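Local atomic coordinates of sulfide-quinone reductase (Aquifex aeolicus, PDB entry 3HYW), a protein that oxidises hydrogen sulfide at the expense of a quinone, using bound FAD and accumulating polysulfide in its active site. Residues V6-G11 with N86-Q91; E79-D84 with L101-G106. All coordinates share one frame; numbering follows the deposited sequence.

Contact 1. Residues V6-G11 with N86-Q91; sequences VVIGGG and NTVTTQ. With FAD (flavin-adenine dinucleotide), chain G.
Val88, on which Val6 and Ile8 both rest, belongs to a strand whose next residue accepts a probable hydrogen bond, from Glu79 N to Thr89 O. On the other side of the contact, Ile8 O receives a probable hydrogen bond from Ala104 N. Between the two backbones the meeting is wholly apolar. Val88 sends both branches to strand 4-8, one to each partner. Its CG1, carried opposite the backbone N (chi1 -176°), meets Ile8 CD1 at 4.0 Å, the two side chains reaching for each other tip to tip. Its CG2 lies 4.2 Å from Val6 CG1, and here the side chains cross obliquely. Ile8 also splits its work: CG1 and CD1 form an extended arm (chi2 176°) toward Val88, while CG2 lies off the face of the adenine, near its C2A-N1A edge, 3.6 Å from FAD C2A. Past Ile8 the strand gives way to the glycine-rich turn of the Rossmann-type dinucleotide fold, where Gly9, Gly10 and Gly11 are part of the FAD site. At Gly9 and Gly11 the absence of a side chain lets the backbone come close: Gly9 CA is 3.2 Å from FAD O4B and Gly11 CA is 3.3 Å from FAD O5B. Gly11 is also the N-cap of helix 12-24, whose Gly13 N is hydrogen-bonded to FAD. Ile8, backed by Val88, thus offers the adenine a nonpolar methyl, while backbone atoms meet the ribose and diphosphate; between these two segments the sheets meet through methyl contacts, with no hydrogen bond.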
ATOM      1  N   VAL A   6      -2.352  45.232  23.072  1.00 33.34           N
ATOM      2  CA  VAL A   6      -2.412  44.188  24.090  1.00 33.34           C
ATOM      3  C   VAL A   6      -2.390  42.823  23.407  1.00 33.07           C
ATOM      4  O   VAL A   6      -3.154  42.574  22.469  1.00 32.90           O
ATOM      5  CB  VAL A   6      -3.667  44.314  24.994  1.00 33.35           C
ATOM      6  CG1 VAL A   6      -3.826  43.083  25.900  1.00 33.35           C
ATOM      7  CG2 VAL A   6      -3.601  45.591  25.826  1.00 33.51           C
ATOM      8  N   VAL A   7      -1.503  41.957  23.885  1.00 33.13           N
ATOM      9  CA  VAL A   7      -1.418  40.582  23.417  1.00 33.05           C
ATOM     10  C   VAL A   7      -1.815  39.662  24.567  1.00 33.21           C
ATOM     11  O   VAL A   7      -1.218  39.708  25.648  1.00 32.92           O
ATOM     12  CB  VAL A   7       0.010  40.227  22.930  1.00 33.34           C
ATOM     13  CG1 VAL A   7       0.072  38.782  22.452  1.00 33.01           C
ATOM     14  CG2 VAL A   7       0.462  41.181  21.824  1.00 33.79           C
ATOM     15  N   ILE A   8      -2.838  38.842  24.337  1.00 32.87           N
ATOM     16  CA  ILE A   8      -3.241  37.862  25.331  1.00 32.89           C
ATOM     17  C   ILE A   8      -2.639  36.506  24.990  1.00 33.10           C
ATOM     18  O   ILE A   8      -3.022  35.877  23.995  1.00 32.78           O
ATOM     19  CB  ILE A   8      -4.779  37.728  25.467  1.00 32.58           C
ATOM     20  CG1 ILE A   8      -5.442  39.106  25.674  1.00 32.60           C
ATOM     21  CG2 ILE A   8      -5.114  36.802  26.625  1.00 32.43           C
ATOM     22  CD1 ILE A   8      -6.989  39.053  25.718  1.00 32.52           C
ATOM     23  N   GLY A   9      -1.704  36.062  25.829  1.00 32.99           N
ATOM     24  CA  GLY A   9      -1.095  34.741  25.672  1.00 32.90           C
ATOM     25  C   GLY A   9       0.404  34.835  25.510  1.00 32.77           C
ATOM     26  O   GLY A   9       0.894  35.529  24.617  1.00 32.85           O
ATOM     27  N   GLY A  10       1.132  34.142  26.383  1.00 32.41           N
ATOM     28  CA  GLY A  10       2.594  34.112  26.332  1.00 32.43           C
ATOM     29  C   GLY A  10       3.168  32.837  25.741  1.00 32.69           C
ATOM     30  O   GLY A  10       4.123  32.273  26.276  1.00 33.18           O
ATOM     31  N   GLY A  11       2.596  32.397  24.624  1.00 32.60           N
ATOM     32  CA  GLY A  11       3.042  31.188  23.930  1.00 32.27           C
ATOM     33  C   GLY A  11       3.601  31.513  22.558  1.00 32.41           C
ATOM     34  O   GLY A  11       4.040  32.637  22.312  1.00 32.58           O
ATOM     35  N   ASN A  86     -12.959  48.733  23.877  1.00 34.91           N
ATOM     36  CA  ASN A  86     -11.541  48.426  23.630  1.00 34.84           C
ATOM     37  C   ASN A  86     -10.768  48.145  24.917  1.00 34.72           C
ATOM     38  O   ASN A  86      -9.702  48.719  25.156  1.00 34.83           O
ATOM     39  CB  ASN A  86     -10.848  49.536  22.825  1.00 34.95           C
ATOM     40  CG  ASN A  86     -11.472  49.754  21.467  1.00 35.47           C
ATOM     41  OD1 ASN A  86     -11.590  48.829  20.667  1.00 36.46           O
ATOM     42  ND2 ASN A  86     -11.880  50.989  21.199  1.00 36.84           N
ATOM     43  N   THR A  87     -11.309  47.258  25.747  1.00 34.71           N
ATOM     44  CA  THR A  87     -10.671  46.926  27.018  1.00 34.72           C
ATOM     45  C   THR A  87     -10.534  45.427  27.254  1.00 34.64           C
ATOM     46  O   THR A  87     -11.306  44.623  26.731  1.00 34.72           O
ATOM     47  CB  THR A  87     -11.426  47.514  28.219  1.00 34.33           C
ATOM     48  OG1 THR A  87     -12.769  47.025  28.213  1.00 34.90           O
ATOM     49  CG2 THR A  87     -11.421  49.041  28.190  1.00 34.81           C
ATOM     50  N   VAL A  88      -9.534  45.076  28.056  1.00 34.69           N
ATOM     51  CA  VAL A  88      -9.363  43.731  28.585  1.00 34.84           C
ATOM     52  C   VAL A  88      -9.351  43.838  30.108  1.00 34.86           C
ATOM     53  O   VAL A  88      -8.741  44.754  30.673  1.00 34.79           O
ATOM     54  CB  VAL A  88      -8.039  43.081  28.090  1.00 34.85           C
ATOM     55  CG1 VAL A  88      -7.918  41.628  28.568  1.00 35.57           C
ATOM     56  CG2 VAL A  88      -7.954  43.128  26.574  1.00 34.69           C
ATOM     57  N   THR A  89     -10.034  42.908  30.768  1.00 34.91           N
ATOM     58  CA  THR A  89     -10.035  42.853  32.222  1.00 35.15           C
ATOM     59  C   THR A  89      -9.384  41.559  32.680  1.00 35.33           C
ATOM     60  O   THR A  89      -9.699  40.488  32.168  1.00 35.28           O
ATOM     61  CB  THR A  89     -11.466  42.962  32.798  1.00 35.14           C
ATOM     62  OG1 THR A  89     -12.194  43.969  32.088  1.00 35.13           O
ATOM     63  CG2 THR A  89     -11.434  43.305  34.288  1.00 34.61           C
ATOM     64  N   THR A  90      -8.471  41.666  33.642  1.00 35.69           N
ATOM     65  CA  THR A  90      -7.789  40.495  34.185  1.00 36.24           C
ATOM     66  C   THR A  90      -8.574  39.893  35.350  1.00 36.81           C
ATOM     67  O   THR A  90      -9.544  40.488  35.828  1.00 36.90           O
ATOM     68  CB  THR A  90      -6.339  40.816  34.622  1.00 36.07           C
ATOM     69  OG1 THR A  90      -6.356  41.791  35.670  1.00 36.28           O
ATOM     70  CG2 THR A  90      -5.519  41.343  33.452  1.00 35.73           C
ATOM     71  N   GLN A  91      -8.142  38.718  35.804  1.00 37.62           N
ATOM     72  CA  GLN A  91      -8.801  38.000  36.895  1.00 38.42           C
ATOM     73  C   GLN A  91      -8.867  38.812  38.197  1.00 38.56           C
ATOM     74  O   GLN A  91      -9.856  38.739  38.923  1.00 38.57           O
ATOM     75  CB  GLN A  91      -8.116  36.647  37.123  1.00 38.81           C
ATOM     76  CG  GLN A  91      -8.944  35.639  37.916  1.00 40.40           C
ATOM     77  CD  GLN A  91      -8.595  34.190  37.591  1.00 42.92           C
ATOM     78  OE1 GLN A  91      -7.437  33.852  37.336  1.00 43.10           O
ATOM     79  NE2 GLN A  91      -9.608  33.325  37.602  1.00 44.07           N
TER
HETATM   80  PA  FAD G 441       0.364  28.209  23.235  1.00 23.13           P
HETATM   81  O1A FAD G 441       1.776  28.196  22.708  1.00 21.98           O
HETATM   82  O2A FAD G 441      -0.153  27.018  23.982  1.00 24.09           O
HETATM   83  O5B FAD G 441       0.249  29.514  24.150  1.00 24.67           O
HETATM   84  C5B FAD G 441      -0.963  29.986  24.715  1.00 24.01           C
HETATM   85  C4B FAD G 441      -0.581  30.916  25.856  1.00 24.36           C
HETATM   86  O4B FAD G 441      -1.729  31.628  26.316  1.00 25.28           O
HETATM   87  C3B FAD G 441      -0.064  30.136  27.054  1.00 25.54           C
HETATM   88  O3B FAD G 441       1.052  30.838  27.612  1.00 25.86           O
HETATM   89  C2B FAD G 441      -1.235  30.137  28.017  1.00 25.73           C
HETATM   90  O2B FAD G 441      -0.810  30.026  29.374  1.00 26.92           O
HETATM   91  C1B FAD G 441      -1.862  31.489  27.730  1.00 25.75           C
HETATM   92  N9A FAD G 441      -3.295  31.618  28.108  1.00 26.20           N
HETATM   93  C8A FAD G 441      -4.270  30.695  27.965  1.00 26.17           C
HETATM   94  N7A FAD G 441      -5.438  31.222  28.412  1.00 26.59           N
HETATM   95  C5A FAD G 441      -5.181  32.479  28.842  1.00 26.19           C
HETATM   96  C6A FAD G 441      -5.961  33.491  29.399  1.00 26.33           C
HETATM   97  N6A FAD G 441      -7.283  33.298  29.610  1.00 25.81           N
HETATM   98  N1A FAD G 441      -5.384  34.677  29.728  1.00 26.27           N
HETATM   99  C2A FAD G 441      -4.072  34.888  29.526  1.00 26.78           C
HETATM  100  N3A FAD G 441      -3.298  33.929  28.993  1.00 26.57           N
HETATM  101  C4A FAD G 441      -3.829  32.723  28.641  1.00 26.06           C
HETATM  102  N1  FAD G 441       3.580  22.336  16.208  1.00 22.93           N
HETATM  103  C2  FAD G 441       4.635  22.140  15.372  1.00 23.66           C
HETATM  104  O2  FAD G 441       4.780  22.871  14.372  1.00 24.10           O
HETATM  105  N3  FAD G 441       5.549  21.168  15.605  1.00 23.08           N
HETATM  106  C4  FAD G 441       5.425  20.368  16.684  1.00 23.39           C
HETATM  107  O4  FAD G 441       6.329  19.375  16.930  1.00 23.55           O
HETATM  108  C4X FAD G 441       4.353  20.548  17.551  1.00 23.22           C
HETATM  109  N5  FAD G 441       4.230  19.739  18.627  1.00 23.21           N
HETATM  110  C5X FAD G 441       3.200  19.900  19.487  1.00 23.05           C
HETATM  111  C6  FAD G 441       3.103  19.059  20.601  1.00 23.03           C
HETATM  112  C7  FAD G 441       2.049  19.196  21.499  1.00 23.35           C
HETATM  113  C7M FAD G 441       1.979  18.257  22.689  1.00 23.27           C
HETATM  114  C8  FAD G 441       1.088  20.184  21.273  1.00 23.43           C
HETATM  115  C8M FAD G 441      -0.091  20.386  22.208  1.00 23.84           C
HETATM  116  C9  FAD G 441       1.190  21.017  20.155  1.00 23.15           C
HETATM  117  C9A FAD G 441       2.255  20.896  19.249  1.00 23.25           C
HETATM  118  N10 FAD G 441       2.376  21.719  18.165  1.00 23.61           N
HETATM  119  C10 FAD G 441       3.414  21.549  17.306  1.00 23.12           C
HETATM  120  C1' FAD G 441       1.330  22.728  17.879  1.00 23.08           C
HETATM  121  C2' FAD G 441       1.572  24.196  18.160  1.00 22.43           C
HETATM  122  O2' FAD G 441       2.823  24.611  17.596  1.00 23.62           O
HETATM  123  C3' FAD G 441       1.478  24.441  19.666  1.00 22.62           C
HETATM  124  O3' FAD G 441       0.173  24.024  20.135  1.00 20.36           O
HETATM  125  C4' FAD G 441       1.706  25.908  20.005  1.00 22.58           C
HETATM  126  O4' FAD G 441       2.017  25.997  21.402  1.00 23.25           O
HETATM  127  C5' FAD G 441       0.474  26.748  19.683  1.00 21.62           C
HETATM  128  O5' FAD G 441       0.750  28.125  19.921  1.00 22.49           O
HETATM  129  P   FAD G 441      -0.335  29.118  20.581  1.00 21.98           P
HETATM  130  O1P FAD G 441       0.325  30.462  20.743  1.00 21.34           O
HETATM  131  O2P FAD G 441      -1.651  29.026  19.839  1.00 20.22           O
HETATM  132  O3P FAD G 441      -0.652  28.481  22.028  1.00 21.19           O

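Contact 2. Residues E79-D84 with L101-G106; sequences ESIDPD and LVIATG. With FAD (flavin-adenine dinucleotide), chain G.
Ile81 carries most of this contact, reaching from strand 78-82 onto Leu101 and Ile103, two residues of strand 100-103 whose side chains are on the same side of that strand. No hydrogen bond joins the segments; methyl groups do the touching. Ile81 uses two of them. CG2 meets Leu101 CD2 at 3.8 Å, and CD1, at the end of an extended arm (chi2 162°), lies 3.8 Å from Ile103 CD1. The same CD1 is 3.9 Å from Leu101 CD2, so the leucine methyl sits against both methyls of the isoleucine. With Leu101 CG opposite the backbone N (chi1 175°) and chi2 at 74°, CD2 is extended away from CA toward Ile81; both pairs approach tip to tip. Beyond Ile103 the chain leaves the strand and runs along the cofactor. Thr105, an FAD-binding residue, lays its CG2 over the adenine plane 3.7 Å from FAD C5A, and its carbonyl O comes to 3.1 Å from FAD C8A. Gly106, with a positive phi and no side chain, brings its CA to 3.2 Å from FAD O3P, the oxygen bridging the two phosphorus atoms. Strand 78-82, at an edge of the three-stranded antiparallel sheet, carries a classic bulge at Glu79 and Ser80 opposite Thr89. Its Ile81 packs on the parallel sheet, in which strand 100-103 runs between strands 4-8 and 289-291. Ile8 of strand 4-8 also touches Ile81, and helix 258-261 adds Val259 on Ile81 and Val260 on Ile103.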
ATOM      1  N   GLU A  79      -9.493  37.782  31.774  1.00 35.61           N
ATOM      2  CA  GLU A  79     -10.806  37.270  32.169  1.00 36.03           C
ATOM      3  C   GLU A  79     -11.896  37.620  31.158  1.00 35.67           C
ATOM      4  O   GLU A  79     -12.707  36.769  30.789  1.00 35.89           O
ATOM      5  CB  GLU A  79     -11.170  37.794  33.564  1.00 36.15           C
ATOM      6  CG  GLU A  79     -12.510  37.326  34.108  1.00 36.74           C
ATOM      7  CD  GLU A  79     -12.809  37.897  35.484  1.00 37.45           C
ATOM      8  OE1 GLU A  79     -13.144  39.105  35.585  1.00 38.49           O
ATOM      9  OE2 GLU A  79     -12.721  37.130  36.466  1.00 39.98           O
ATOM     10  N   SER A  80     -11.927  38.874  30.722  1.00 35.42           N
ATOM     11  CA  SER A  80     -12.902  39.288  29.723  1.00 35.54           C
ATOM     12  C   SER A  80     -12.374  40.344  28.763  1.00 35.34           C
ATOM     13  O   SER A  80     -11.356  40.990  29.019  1.00 35.53           O
ATOM     14  CB  SER A  80     -14.221  39.742  30.379  1.00 35.62           C
ATOM     15  OG  SER A  80     -14.066  40.940  31.104  1.00 35.88           O
ATOM     16  N   ILE A  81     -13.078  40.488  27.646  1.00 35.24           N
ATOM     17  CA  ILE A  81     -12.771  41.477  26.626  1.00 34.93           C
ATOM     18  C   ILE A  81     -14.049  42.253  26.335  1.00 35.05           C
ATOM     19  O   ILE A  81     -15.094  41.657  26.050  1.00 35.11           O
ATOM     20  CB  ILE A  81     -12.274  40.810  25.313  1.00 34.90           C
ATOM     21  CG1 ILE A  81     -10.968  40.038  25.543  1.00 34.69           C
ATOM     22  CG2 ILE A  81     -12.113  41.846  24.196  1.00 34.46           C
ATOM     23  CD1 ILE A  81     -10.639  39.025  24.450  1.00 34.65           C
ATOM     24  N   ASP A  82     -13.972  43.576  26.425  1.00 34.97           N
ATOM     25  CA  ASP A  82     -15.049  44.442  25.953  1.00 35.02           C
ATOM     26  C   ASP A  82     -14.573  45.116  24.663  1.00 34.98           C
ATOM     27  O   ASP A  82     -13.816  46.091  24.711  1.00 34.94           O
ATOM     28  CB  ASP A  82     -15.452  45.470  27.023  1.00 34.85           C
ATOM     29  CG  ASP A  82     -16.636  46.342  26.600  1.00 35.10           C
ATOM     30  OD1 ASP A  82     -16.945  46.414  25.392  1.00 35.03           O
ATOM     31  OD2 ASP A  82     -17.254  46.980  27.485  1.00 35.98           O
ATOM     32  N   PRO A  83     -15.014  44.591  23.505  1.00 35.10           N
ATOM     33  CA  PRO A  83     -14.529  45.063  22.204  1.00 35.20           C
ATOM     34  C   PRO A  83     -15.101  46.420  21.799  1.00 35.09           C
ATOM     35  O   PRO A  83     -14.534  47.086  20.936  1.00 35.09           O
ATOM     36  CB  PRO A  83     -15.004  43.976  21.238  1.00 35.11           C
ATOM     37  CG  PRO A  83     -16.208  43.409  21.874  1.00 35.38           C
ATOM     38  CD  PRO A  83     -16.016  43.518  23.363  1.00 34.99           C
ATOM     39  N   ASP A  84     -16.220  46.809  22.411  1.00 35.11           N
ATOM     40  CA  ASP A  84     -16.837  48.108  22.167  1.00 35.44           C
ATOM     41  C   ASP A  84     -16.099  49.203  22.925  1.00 35.28           C
ATOM     42  O   ASP A  84     -15.983  50.328  22.443  1.00 35.42           O
ATOM     43  CB  ASP A  84     -18.313  48.091  22.578  1.00 35.47           C
ATOM     44  CG  ASP A  84     -19.120  47.055  21.814  1.00 36.32           C
ATOM     45  OD1 ASP A  84     -19.155  47.130  20.570  1.00 36.32           O
ATOM     46  OD2 ASP A  84     -19.726  46.169  22.459  1.00 37.46           O
ATOM     47  N   LEU A 101      -5.814  44.679  19.704  1.00 32.54           N
ATOM     48  CA  LEU A 101      -5.785  43.494  20.556  1.00 32.03           C
ATOM     49  C   LEU A 101      -5.418  42.249  19.753  1.00 31.83           C
ATOM     50  O   LEU A 101      -5.996  41.995  18.699  1.00 31.48           O
ATOM     51  CB  LEU A 101      -7.148  43.277  21.230  1.00 32.03           C
ATOM     52  CG  LEU A 101      -7.321  41.998  22.060  1.00 31.85           C
ATOM     53  CD1 LEU A 101      -6.573  42.118  23.376  1.00 31.81           C
ATOM     54  CD2 LEU A 101      -8.779  41.669  22.307  1.00 31.80           C
ATOM     55  N   VAL A 102      -4.460  41.483  20.268  1.00 31.67           N
ATOM     56  CA  VAL A 102      -4.103  40.186  19.686  1.00 31.66           C
ATOM     57  C   VAL A 102      -4.475  39.064  20.660  1.00 31.51           C
ATOM     58  O   VAL A 102      -3.949  38.991  21.775  1.00 31.53           O
ATOM     59  CB  VAL A 102      -2.591  40.090  19.347  1.00 31.54           C
ATOM     60  CG1 VAL A 102      -2.261  38.736  18.736  1.00 31.41           C
ATOM     61  CG2 VAL A 102      -2.174  41.209  18.415  1.00 31.07           C
ATOM     62  N   ILE A 103      -5.379  38.194  20.227  1.00 31.42           N
ATOM     63  CA  ILE A 103      -5.785  37.048  21.035  1.00 31.44           C
ATOM     64  C   ILE A 103      -4.985  35.822  20.619  1.00 31.45           C
ATOM     65  O   ILE A 103      -5.068  35.373  19.469  1.00 32.00           O
ATOM     66  CB  ILE A 103      -7.311  36.777  20.945  1.00 31.02           C
ATOM     67  CG1 ILE A 103      -8.090  38.064  21.253  1.00 31.30           C
ATOM     68  CG2 ILE A 103      -7.704  35.627  21.898  1.00 30.57           C
ATOM     69  CD1 ILE A 103      -9.567  38.010  20.930  1.00 31.08           C
ATOM     70  N   ALA A 104      -4.202  35.294  21.560  1.00 31.40           N
ATOM     71  CA  ALA A 104      -3.307  34.163  21.294  1.00 31.35           C
ATOM     72  C   ALA A 104      -3.221  33.201  22.491  1.00 31.45           C
ATOM     73  O   ALA A 104      -2.125  32.815  22.928  1.00 31.06           O
ATOM     74  CB  ALA A 104      -1.917  34.676  20.905  1.00 31.20           C
ATOM     75  N   THR A 105      -4.385  32.811  22.997  1.00 31.04           N
ATOM     76  CA  THR A 105      -4.502  32.030  24.226  1.00 31.43           C
ATOM     77  C   THR A 105      -4.277  30.515  24.063  1.00 31.61           C
ATOM     78  O   THR A 105      -4.300  29.776  25.044  1.00 31.25           O
ATOM     79  CB  THR A 105      -5.881  32.253  24.894  1.00 31.31           C
ATOM     80  OG1 THR A 105      -6.911  32.076  23.922  1.00 31.23           O
ATOM     81  CG2 THR A 105      -5.987  33.651  25.463  1.00 31.49           C
ATOM     82  N   GLY A 106      -4.065  30.055  22.834  1.00 32.21           N
ATOM     83  CA  GLY A 106      -3.801  28.632  22.592  1.00 33.00           C
ATOM     84  C   GLY A 106      -5.055  27.779  22.726  1.00 33.67           C
ATOM     85  O   GLY A 106      -6.162  28.313  22.763  1.00 33.37           O
TER
HETATM   86  PA  FAD G 441       0.364  28.209  23.235  1.00 23.13           P
HETATM   87  O1A FAD G 441       1.776  28.196  22.708  1.00 21.98           O
HETATM   88  O2A FAD G 441      -0.153  27.018  23.982  1.00 24.09           O
HETATM   89  O5B FAD G 441       0.249  29.514  24.150  1.00 24.67           O
HETATM   90  C5B FAD G 441      -0.963  29.986  24.715  1.00 24.01           C
HETATM   91  C4B FAD G 441      -0.581  30.916  25.856  1.00 24.36           C
HETATM   92  O4B FAD G 441      -1.729  31.628  26.316  1.00 25.28           O
HETATM   93  C3B FAD G 441      -0.064  30.136  27.054  1.00 25.54           C
HETATM   94  O3B FAD G 441       1.052  30.838  27.612  1.00 25.86           O
HETATM   95  C2B FAD G 441      -1.235  30.137  28.017  1.00 25.73           C
HETATM   96  O2B FAD G 441      -0.810  30.026  29.374  1.00 26.92           O
HETATM   97  C1B FAD G 441      -1.862  31.489  27.730  1.00 25.75           C
HETATM   98  N9A FAD G 441      -3.295  31.618  28.108  1.00 26.20           N
HETATM   99  C8A FAD G 441      -4.270  30.695  27.965  1.00 26.17           C
HETATM  100  N7A FAD G 441      -5.438  31.222  28.412  1.00 26.59           N
HETATM  101  C5A FAD G 441      -5.181  32.479  28.842  1.00 26.19           C
HETATM  102  C6A FAD G 441      -5.961  33.491  29.399  1.00 26.33           C
HETATM  103  N6A FAD G 441      -7.283  33.298  29.610  1.00 25.81           N
HETATM  104  N1A FAD G 441      -5.384  34.677  29.728  1.00 26.27           N
HETATM  105  C2A FAD G 441      -4.072  34.888  29.526  1.00 26.78           C
HETATM  106  N3A FAD G 441      -3.298  33.929  28.993  1.00 26.57           N
HETATM  107  C4A FAD G 441      -3.829  32.723  28.641  1.00 26.06           C
HETATM  108  N1  FAD G 441       3.580  22.336  16.208  1.00 22.93           N
HETATM  109  C2  FAD G 441       4.635  22.140  15.372  1.00 23.66           C
HETATM  110  O2  FAD G 441       4.780  22.871  14.372  1.00 24.10           O
HETATM  111  N3  FAD G 441       5.549  21.168  15.605  1.00 23.08           N
HETATM  112  C4  FAD G 441       5.425  20.368  16.684  1.00 23.39           C
HETATM  113  O4  FAD G 441       6.329  19.375  16.930  1.00 23.55           O
HETATM  114  C4X FAD G 441       4.353  20.548  17.551  1.00 23.22           C
HETATM  115  N5  FAD G 441       4.230  19.739  18.627  1.00 23.21           N
HETATM  116  C5X FAD G 441       3.200  19.900  19.487  1.00 23.05           C
HETATM  117  C6  FAD G 441       3.103  19.059  20.601  1.00 23.03           C
HETATM  118  C7  FAD G 441       2.049  19.196  21.499  1.00 23.35           C
HETATM  119  C7M FAD G 441       1.979  18.257  22.689  1.00 23.27           C
HETATM  120  C8  FAD G 441       1.088  20.184  21.273  1.00 23.43           C
HETATM  121  C8M FAD G 441      -0.091  20.386  22.208  1.00 23.84           C
HETATM  122  C9  FAD G 441       1.190  21.017  20.155  1.00 23.15           C
HETATM  123  C9A FAD G 441       2.255  20.896  19.249  1.00 23.25           C
HETATM  124  N10 FAD G 441       2.376  21.719  18.165  1.00 23.61           N
HETATM  125  C10 FAD G 441       3.414  21.549  17.306  1.00 23.12           C
HETATM  126  C1' FAD G 441       1.330  22.728  17.879  1.00 23.08           C
HETATM  127  C2' FAD G 441       1.572  24.196  18.160  1.00 22.43           C
HETATM  128  O2' FAD G 441       2.823  24.611  17.596  1.00 23.62           O
HETATM  129  C3' FAD G 441       1.478  24.441  19.666  1.00 22.62           C
HETATM  130  O3' FAD G 441       0.173  24.024  20.135  1.00 20.36           O
HETATM  131  C4' FAD G 441       1.706  25.908  20.005  1.00 22.58           C
HETATM  132  O4' FAD G 441       2.017  25.997  21.402  1.00 23.25           O
HETATM  133  C5' FAD G 441       0.474  26.748  19.683  1.00 21.62           C
HETATM  134  O5' FAD G 441       0.750  28.125  19.921  1.00 22.49           O
HETATM  135  P   FAD G 441      -0.335  29.118  20.581  1.00 21.98           P
HETATM  136  O1P FAD G 441       0.325  30.462  20.743  1.00 21.34           O
HETATM  137  O2P FAD G 441      -1.651  29.026  19.839  1.00 20.22           O
HETATM  138  O3P FAD G 441      -0.652  28.481  22.028  1.00 21.19           O

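The centres of contacts 1 and 2 are 6 Å apart, and both join the same two sheets: strands 4-8 and 100-103 are neighbours in the parallel sheet, strands 78-82 and 87-90 in the antiparallel one. Along the chain the segments come as 6-11, 79-84, 86-91 and 101-106, so the contacts interlock, with the hairpin of the middle two lying over the outer pair. They also touch directly, Ile8 CG2 packing 3.5 Å from Thr105 CG2, and these two methyls carry the shared apolar layer to one face of the adenine. Strands 4-8 and 100-103 each lead into turns, 9-11 and 104-106, that meet FAD. Ala78 N is hydrogen-bonded to the cofactor as well.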